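PDB 3WP9: Ice-binding protein from Colwellia, which binds to the surface of ice crystals and inhibits their growth and recrystallization, which may protect membranes from freezing injury. Local coordinates for residues K150-T155 and S178-V183; S118-S123 and G142-A147. One frame throughout, in Å; residues are numbered along the deposited sequence.

Interaction 1 (K150-T155 and S178-V183); sequences KRVTLT and SFEGIV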
ATOM      1  N   LYS A 150     -13.864   4.935   7.813  1.00 13.34           N
ATOM      2  CA  LYS A 150     -13.115   6.212   7.672  1.00 14.48           C
ATOM      3  C   LYS A 150     -12.364   6.281   6.358  1.00 14.96           C
ATOM      4  O   LYS A 150     -12.197   5.239   5.671  1.00 13.89           O
ATOM      5  CB  LYS A 150     -12.154   6.470   8.873  1.00 14.01           C
ATOM      6  CG  LYS A 150     -12.902   6.414  10.187  1.00 14.20           C
ATOM      7  CD  LYS A 150     -14.156   7.354  10.149  1.00 16.18           C
ATOM      8  CE  LYS A 150     -14.903   7.458  11.490  1.00 18.73           C
ATOM      9  NZ  LYS A 150     -16.128   8.367  11.334  1.00 25.07           N
ATOM     10  N   ARG A 151     -11.864   7.489   6.029  1.00 12.27           N
ATOM     11  CA  ARG A 151     -11.314   7.718   4.735  1.00 12.02           C
ATOM     12  C   ARG A 151     -10.025   8.546   4.688  1.00 12.36           C
ATOM     13  O   ARG A 151      -9.927   9.464   5.506  1.00 15.70           O
ATOM     14  CB  ARG A 151     -12.373   8.494   3.858  1.00 12.76           C
ATOM     15  CG  ARG A 151     -13.594   7.663   3.627  1.00 15.20           C
ATOM     16  CD  ARG A 151     -14.543   8.299   2.581  1.00 14.99           C
ATOM     17  NE  ARG A 151     -15.766   7.549   2.508  1.00 16.39           N
ATOM     18  CZ  ARG A 151     -16.829   7.963   1.808  1.00 20.75           C
ATOM     19  NH1 ARG A 151     -16.765   9.155   1.193  1.00 19.01           N
ATOM     20  NH2 ARG A 151     -17.926   7.207   1.737  1.00 18.00           N
ATOM     21  N   VAL A 152      -9.136   8.188   3.788  1.00 14.07           N
ATOM     22  CA  VAL A 152      -8.058   9.118   3.417  1.00 16.56           C
ATOM     23  C   VAL A 152      -8.622   9.892   2.224  1.00 15.15           C
ATOM     24  O   VAL A 152      -8.998   9.285   1.235  1.00 16.94           O
ATOM     25  CB  VAL A 152      -6.787   8.328   3.038  1.00 16.60           C
ATOM     26  CG1 VAL A 152      -5.761   9.257   2.373  1.00 16.21           C
ATOM     27  CG2 VAL A 152      -6.230   7.620   4.286  1.00 18.14           C
ATOM     28  N   THR A 153      -8.662  11.225   2.351  1.00 17.69           N
ATOM     29  CA  THR A 153      -9.212  12.081   1.306  1.00 18.97           C
ATOM     30  C   THR A 153      -8.134  12.868   0.616  1.00 18.36           C
ATOM     31  O   THR A 153      -7.232  13.327   1.299  1.00 20.50           O
ATOM     32  CB  THR A 153     -10.232  12.979   1.988  1.00 18.09           C
ATOM     33  OG1 THR A 153     -11.304  12.110   2.416  1.00 24.75           O
ATOM     34  CG2 THR A 153     -10.789  14.120   1.083  1.00 24.04           C
ATOM     35  N   LEU A 154      -8.244  12.966  -0.685  1.00 18.29           N
ATOM     36  CA  LEU A 154      -7.284  13.723  -1.530  1.00 19.13           C
ATOM     37  C   LEU A 154      -7.914  15.040  -2.040  1.00 21.38           C
ATOM     38  O   LEU A 154      -9.011  15.033  -2.643  1.00 21.13           O
ATOM     39  CB  LEU A 154      -6.843  12.938  -2.709  1.00 19.73           C
ATOM     40  CG  LEU A 154      -6.221  11.560  -2.377  1.00 20.76           C
ATOM     41  CD1 LEU A 154      -5.739  10.935  -3.663  1.00 23.34           C
ATOM     42  CD2 LEU A 154      -5.122  11.711  -1.322  1.00 23.39           C
ATOM     43  N   THR A 155      -7.231  16.145  -1.762  1.00 19.85           N
ATOM     44  CA  THR A 155      -7.659  17.439  -2.363  1.00 21.45           C
ATOM     45  C   THR A 155      -6.533  18.250  -2.989  1.00 25.28           C
ATOM     46  O   THR A 155      -5.341  17.994  -2.761  1.00 24.27           O
ATOM     47  CB  THR A 155      -8.333  18.297  -1.334  1.00 19.30           C
ATOM     48  OG1 THR A 155      -7.428  18.680  -0.286  1.00 21.56           O
ATOM     49  CG2 THR A 155      -9.590  17.562  -0.722  1.00 22.13           C
ATOM     50  N   SER A 178     -11.903   3.741   3.010  1.00 12.92           N
ATOM     51  CA  SER A 178     -11.252   4.074   1.739  1.00 13.21           C
ATOM     52  C   SER A 178      -9.860   4.653   2.034  1.00 12.25           C
ATOM     53  O   SER A 178      -9.722   5.543   2.932  1.00 12.37           O
ATOM     54  CB  SER A 178     -12.101   5.149   1.037  1.00 14.96           C
ATOM     55  OG  SER A 178     -11.566   5.308  -0.258  1.00 22.32           O
ATOM     56  N   PHE A 179      -8.892   4.019   1.387  1.00 13.52           N
ATOM     57  CA  PHE A 179      -7.507   4.325   1.684  1.00 13.11           C
ATOM     58  C   PHE A 179      -6.774   4.684   0.393  1.00 13.35           C
ATOM     59  O   PHE A 179      -7.031   4.106  -0.690  1.00 14.13           O
ATOM     60  CB  PHE A 179      -6.854   3.122   2.442  1.00 11.87           C
ATOM     61  CG  PHE A 179      -5.458   3.431   2.966  1.00 12.30           C
ATOM     62  CD1 PHE A 179      -5.270   3.941   4.243  1.00 14.06           C
ATOM     63  CD2 PHE A 179      -4.357   3.173   2.131  1.00 14.67           C
ATOM     64  CE1 PHE A 179      -3.948   4.186   4.722  1.00 13.57           C
ATOM     65  CE2 PHE A 179      -3.072   3.422   2.591  1.00 12.86           C
ATOM     66  CZ  PHE A 179      -2.880   3.970   3.855  1.00 14.02           C
ATOM     67  N   GLU A 180      -5.805   5.590   0.553  1.00 16.37           N
ATOM     68  CA  GLU A 180      -5.029   6.068  -0.605  1.00 16.84           C
ATOM     69  C   GLU A 180      -3.539   6.028  -0.283  1.00 13.97           C
ATOM     70  O   GLU A 180      -3.131   6.489   0.794  1.00 13.92           O
ATOM     71  CB  GLU A 180      -5.361   7.591  -0.827  1.00 17.95           C
ATOM     72  CG  GLU A 180      -6.872   7.903  -1.037  1.00 18.65           C
ATOM     73  CD  GLU A 180      -7.333   7.571  -2.428  1.00 21.83           C
ATOM     74  OE1 GLU A 180      -6.518   7.529  -3.397  1.00 24.58           O
ATOM     75  OE2 GLU A 180      -8.543   7.334  -2.578  1.00 26.90           O
ATOM     76  N   GLY A 181      -2.772   5.535  -1.216  1.00 14.03           N
ATOM     77  CA  GLY A 181      -1.346   5.663  -1.124  1.00 14.18           C
ATOM     78  C   GLY A 181      -0.563   4.372  -1.251  1.00 15.51           C
ATOM     79  O   GLY A 181      -1.112   3.297  -1.476  1.00 15.40           O
ATOM     80  N   ILE A 182       0.782   4.526  -1.186  1.00 13.65           N
ATOM     81  CA  ILE A 182       1.661   3.408  -1.375  1.00 16.05           C
ATOM     82  C   ILE A 182       1.983   2.899   0.011  1.00 14.58           C
ATOM     83  O   ILE A 182       2.580   3.575   0.797  1.00 16.12           O
ATOM     84  CB  ILE A 182       2.953   3.867  -2.152  1.00 15.62           C
ATOM     85  CG1 ILE A 182       2.554   4.561  -3.519  1.00 17.09           C
ATOM     86  CG2 ILE A 182       3.940   2.697  -2.326  1.00 16.76           C
ATOM     87  CD1 ILE A 182       1.852   3.729  -4.528  1.00 18.45           C
ATOM     88  N   VAL A 183       1.591   1.656   0.343  1.00 15.10           N
ATOM     89  CA  VAL A 183       1.899   1.078   1.660  1.00 12.18           C
ATOM     90  C   VAL A 183       3.110   0.171   1.534  1.00 14.39           C
ATOM     91  O   VAL A 183       3.076  -0.861   0.807  1.00 13.64           O
ATOM     92  CB  VAL A 183       0.725   0.282   2.206  1.00 12.10           C
ATOM     93  CG1 VAL A 183       0.934  -0.153   3.650  1.00 12.98           C
ATOM     94  CG2 VAL A 183      -0.537   1.163   2.157  1.00 13.16           C
TER
HETATM   95  O   HOH W   1     -10.221   7.539  -0.400  1.00 28.26           O
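V152 and S178 meet through their backbones. V152 N donates to S178 O at 2.8 Å. S178 N donates back to K150 O at 3.1 Å. The two bonds make a single bridge around R151, whose CA also lies 3.2 Å from S178 O. Beyond it strands 152-155 and 178-180 diverge, their axes 54° apart, and side chains take over. V152 fits between two neighbours: CG1 lies 3.6 Å from E180 CB, and CG2 approaches the F179 ring obliquely at CD1. A chi2 of -78° turns E180 CD out of an extended chain, and E180 OE1 lies 3.5 Å from L154 CD1. A water links three polar groups: it donates to V152 O and to E180 OE2 (2.8 Å) and accepts from S178 OG. OE2 of buried E180 also accepts from N198 ND2, so it has two donors. Farther out, R151 N is held by D125, and the F179 ring meets W165. Strand 152-155 pairs on its other side with strand 126-129, and strand 178-180 is the edge of the sheet that continues with 196-198. The contact is therefore a short bridge between two parallel sheets of the right-handed beta-helix.

Interaction 2 (S118-S123 and G142-A147); sequences SDVNIS and GNLNQA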
ATOM      1  N   SER A 118       5.540   6.165  17.151  1.00 22.52           N
ATOM      2  CA  SER A 118       4.435   5.495  17.788  1.00 21.84           C
ATOM      3  C   SER A 118       3.630   4.814  16.669  1.00 19.37           C
ATOM      4  O   SER A 118       3.944   4.919  15.481  1.00 16.49           O
ATOM      5  CB  SER A 118       3.491   6.578  18.459  1.00 21.65           C
ATOM      6  OG  SER A 118       3.003   7.586  17.500  1.00 21.08           O
ATOM      7  N   ASP A 119       2.533   4.222  17.105  1.00 19.73           N
ATOM      8  CA  ASP A 119       1.458   3.839  16.175  1.00 16.41           C
ATOM      9  C   ASP A 119       0.795   5.131  15.619  1.00 17.71           C
ATOM     10  O   ASP A 119       0.854   6.247  16.226  1.00 19.85           O
ATOM     11  CB  ASP A 119       0.376   3.106  16.978  1.00 20.25           C
ATOM     12  CG  ASP A 119       0.848   1.798  17.603  1.00 27.30           C
ATOM     13  OD1 ASP A 119       1.769   1.137  17.096  1.00 23.35           O
ATOM     14  OD2 ASP A 119       0.234   1.381  18.614  1.00 29.37           O
ATOM     15  N   VAL A 120       0.094   4.921  14.517  1.00 15.08           N
ATOM     16  CA  VAL A 120      -0.650   6.005  13.927  1.00 15.22           C
ATOM     17  C   VAL A 120      -2.018   5.426  13.680  1.00 16.37           C
ATOM     18  O   VAL A 120      -2.162   4.325  13.185  1.00 15.29           O
ATOM     19  CB  VAL A 120      -0.030   6.492  12.629  1.00 15.71           C
ATOM     20  CG1 VAL A 120      -1.003   7.352  11.789  1.00 17.43           C
ATOM     21  CG2 VAL A 120       1.253   7.340  12.982  1.00 17.54           C
ATOM     22  N   ASN A 121      -2.988   6.228  14.048  1.00 16.25           N
ATOM     23  CA  ASN A 121      -4.401   5.854  13.857  1.00 17.04           C
ATOM     24  C   ASN A 121      -5.097   6.881  13.014  1.00 18.57           C
ATOM     25  O   ASN A 121      -4.953   8.080  13.183  1.00 17.55           O
ATOM     26  CB  ASN A 121      -5.107   5.789  15.180  1.00 18.50           C
ATOM     27  CG  ASN A 121      -4.555   4.710  16.042  1.00 24.56           C
ATOM     28  OD1 ASN A 121      -4.655   3.557  15.713  1.00 27.79           O
ATOM     29  ND2 ASN A 121      -3.931   5.087  17.160  1.00 33.77           N
ATOM     30  N   ILE A 122      -5.880   6.364  12.123  1.00 15.94           N
ATOM     31  CA  ILE A 122      -6.829   7.230  11.369  1.00 13.83           C
ATOM     32  C   ILE A 122      -8.273   6.955  11.910  1.00 14.20           C
ATOM     33  O   ILE A 122      -8.949   6.041  11.393  1.00 15.31           O
ATOM     34  CB  ILE A 122      -6.766   6.893   9.881  1.00 15.52           C
ATOM     35  CG1 ILE A 122      -5.395   7.224   9.239  1.00 15.16           C
ATOM     36  CG2 ILE A 122      -7.735   7.790   9.137  1.00 16.42           C
ATOM     37  CD1 ILE A 122      -5.132   6.557   7.940  1.00 15.86           C
ATOM     38  N   SER A 123      -8.677   7.654  12.982  1.00 15.20           N
ATOM     39  CA  SER A 123      -9.893   7.317  13.717  1.00 16.92           C
ATOM     40  C   SER A 123     -11.045   8.146  13.142  1.00 18.15           C
ATOM     41  O   SER A 123     -12.175   7.817  13.487  1.00 18.51           O
ATOM     42  CB  SER A 123      -9.820   7.635  15.220  1.00 18.57           C
ATOM     43  OG  SER A 123      -8.720   6.919  15.813  1.00 18.27           O
ATOM     44  N   GLY A 142       5.492   2.427  14.580  1.00 14.66           N
ATOM     45  CA  GLY A 142       4.516   1.523  15.138  1.00 16.25           C
ATOM     46  C   GLY A 142       3.640   0.925  14.004  1.00 14.22           C
ATOM     47  O   GLY A 142       4.079   0.692  12.855  1.00 13.98           O
ATOM     48  N   ASN A 143       2.349   0.685  14.337  1.00 14.20           N
ATOM     49  CA  ASN A 143       1.433   0.091  13.376  1.00 12.76           C
ATOM     50  C   ASN A 143       0.571   1.220  12.850  1.00 13.30           C
ATOM     51  O   ASN A 143       0.449   2.243  13.531  1.00 15.30           O
ATOM     52  CB  ASN A 143       0.489  -0.844  14.104  1.00 15.05           C
ATOM     53  CG  ASN A 143       1.274  -1.909  14.902  1.00 15.05           C
ATOM     54  OD1 ASN A 143       2.154  -2.544  14.340  1.00 17.63           O
ATOM     55  ND2 ASN A 143       1.008  -2.010  16.184  1.00 16.89           N
ATOM     56  N   LEU A 144       0.063   0.984  11.674  1.00 12.52           N
ATOM     57  CA  LEU A 144      -0.907   1.942  11.019  1.00 11.83           C
ATOM     58  C   LEU A 144      -2.302   1.280  11.051  1.00 12.00           C
ATOM     59  O   LEU A 144      -2.474   0.215  10.458  1.00 13.35           O
ATOM     60  CB  LEU A 144      -0.453   2.264   9.640  1.00 12.48           C
ATOM     61  CG  LEU A 144      -1.492   3.057   8.821  1.00 13.30           C
ATOM     62  CD1 LEU A 144      -1.785   4.403   9.566  1.00 14.18           C
ATOM     63  CD2 LEU A 144      -0.938   3.180   7.352  1.00 14.37           C
ATOM     64  N   ASN A 145      -3.239   1.931  11.751  1.00 14.30           N
ATOM     65  CA  ASN A 145      -4.640   1.442  11.871  1.00 15.46           C
ATOM     66  C   ASN A 145      -5.605   2.487  11.271  1.00 15.25           C
ATOM     67  O   ASN A 145      -5.532   3.642  11.640  1.00 16.05           O
ATOM     68  CB  ASN A 145      -5.037   1.160  13.313  1.00 16.82           C
ATOM     69  CG  ASN A 145      -4.692  -0.252  13.722  1.00 19.80           C
ATOM     70  OD1 ASN A 145      -5.448  -1.260  13.403  1.00 22.57           O
ATOM     71  ND2 ASN A 145      -3.597  -0.377  14.427  1.00 18.79           N
ATOM     72  N   GLN A 146      -6.483   2.055  10.357  1.00 13.02           N
ATOM     73  CA  GLN A 146      -7.572   2.953   9.881  1.00 12.71           C
ATOM     74  C   GLN A 146      -8.898   2.362  10.441  1.00 14.49           C
ATOM     75  O   GLN A 146      -9.204   1.165  10.263  1.00 14.56           O
ATOM     76  CB  GLN A 146      -7.577   2.976   8.382  1.00 12.48           C
ATOM     77  CG  GLN A 146      -8.689   3.926   7.863  1.00 13.03           C
ATOM     78  CD  GLN A 146      -8.673   4.029   6.391  1.00 13.47           C
ATOM     79  OE1 GLN A 146      -8.395   3.065   5.660  1.00 14.12           O
ATOM     80  NE2 GLN A 146      -8.999   5.267   5.884  1.00 13.24           N
ATOM     81  N   ALA A 147      -9.682   3.216  11.067  1.00 12.29           N
ATOM     82  CA  ALA A 147     -10.966   2.805  11.667  1.00 13.54           C
ATOM     83  C   ALA A 147     -12.032   2.531  10.598  1.00 12.88           C
ATOM     84  O   ALA A 147     -11.944   2.993   9.431  1.00 13.57           O
ATOM     85  CB  ALA A 147     -11.477   3.808  12.668  1.00 13.37           C
TER
HETATM   86  O   HOH W   2      -1.373  -0.302  17.026  1.00 28.08           O
HETATM   87  O   HOH W   3      -2.168   2.049  15.288  1.00 21.62           O
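Strands 120-122 and 144-146 pair in parallel at the end of a six-stranded sheet of the beta-helix, with V120 opposite L144, N121 opposite N145 and I122 opposite Q146. V120 N donates to N143 O, and N145 N to V120 O. I122 N then donates to N145 O at 2.8 Å, and A147 N to I122 O at 2.9 Å. These four bonds are nearly straight, with angles at hydrogen of 166° or more. Before the strands, D119 extends the ladder with its side chain. Its CG stands beside its own backbone N (chi1 -63°), and OD1 accepts N143 N at 2.9 Å. That donor comes from the anti side, 31° out of the carboxylate plane. The D119 and N143 side chains lie side by side, their flat groups roughly parallel. A water accepts from N143 ND2 and gives a weak bond to D119 OD2. N143 OD1 is taken by Y170 N. N121 and N145 also lie side by side, without a direct hydrogen bond between their side chains. N121 OD1 touches N145 CB at 3.4 Å, and a second water accepts from N145 ND2, 2.9 Å away. N145 ND2 also bonds the hydroxyl of Y170. The opposite face is buried and mostly aliphatic: V120, I122 and L144, with Q146 as the polar exception. V120 CG1 packs on L144 CD1 at 3.8 Å, and I122 CB meets Q146 CG at 4.1 Å. W165, across the interior, touches both I122 and L144. Parallel, in-register pairing of successive coils is characteristic of a beta-helix, here right-handed, and N121 beside N145 is a short asparagine ladder of the kind seen on such coils.

How the interactions relate
From the N terminus, 118-123 comes first. Interaction 2 closes when the chain returns at 142-147, after passing through strands 126-129 and 136-140. Interaction 1 opens just afterwards at 150-155 and closes at 178-183, by way of strands 163-167 and 171-173. The two loops therefore follow in series, neither nested nor crossed. Interaction 2 joins neighbouring strands within one sheet. Interaction 1 links the edges of two others. Their centres lie about 13 Å apart, and they touch directly: Q146 NE2 probably bonds S178 O, and K150 CE packs on S123 O. Q146 thus probably connects the six-stranded sheet to the bridge between the other two.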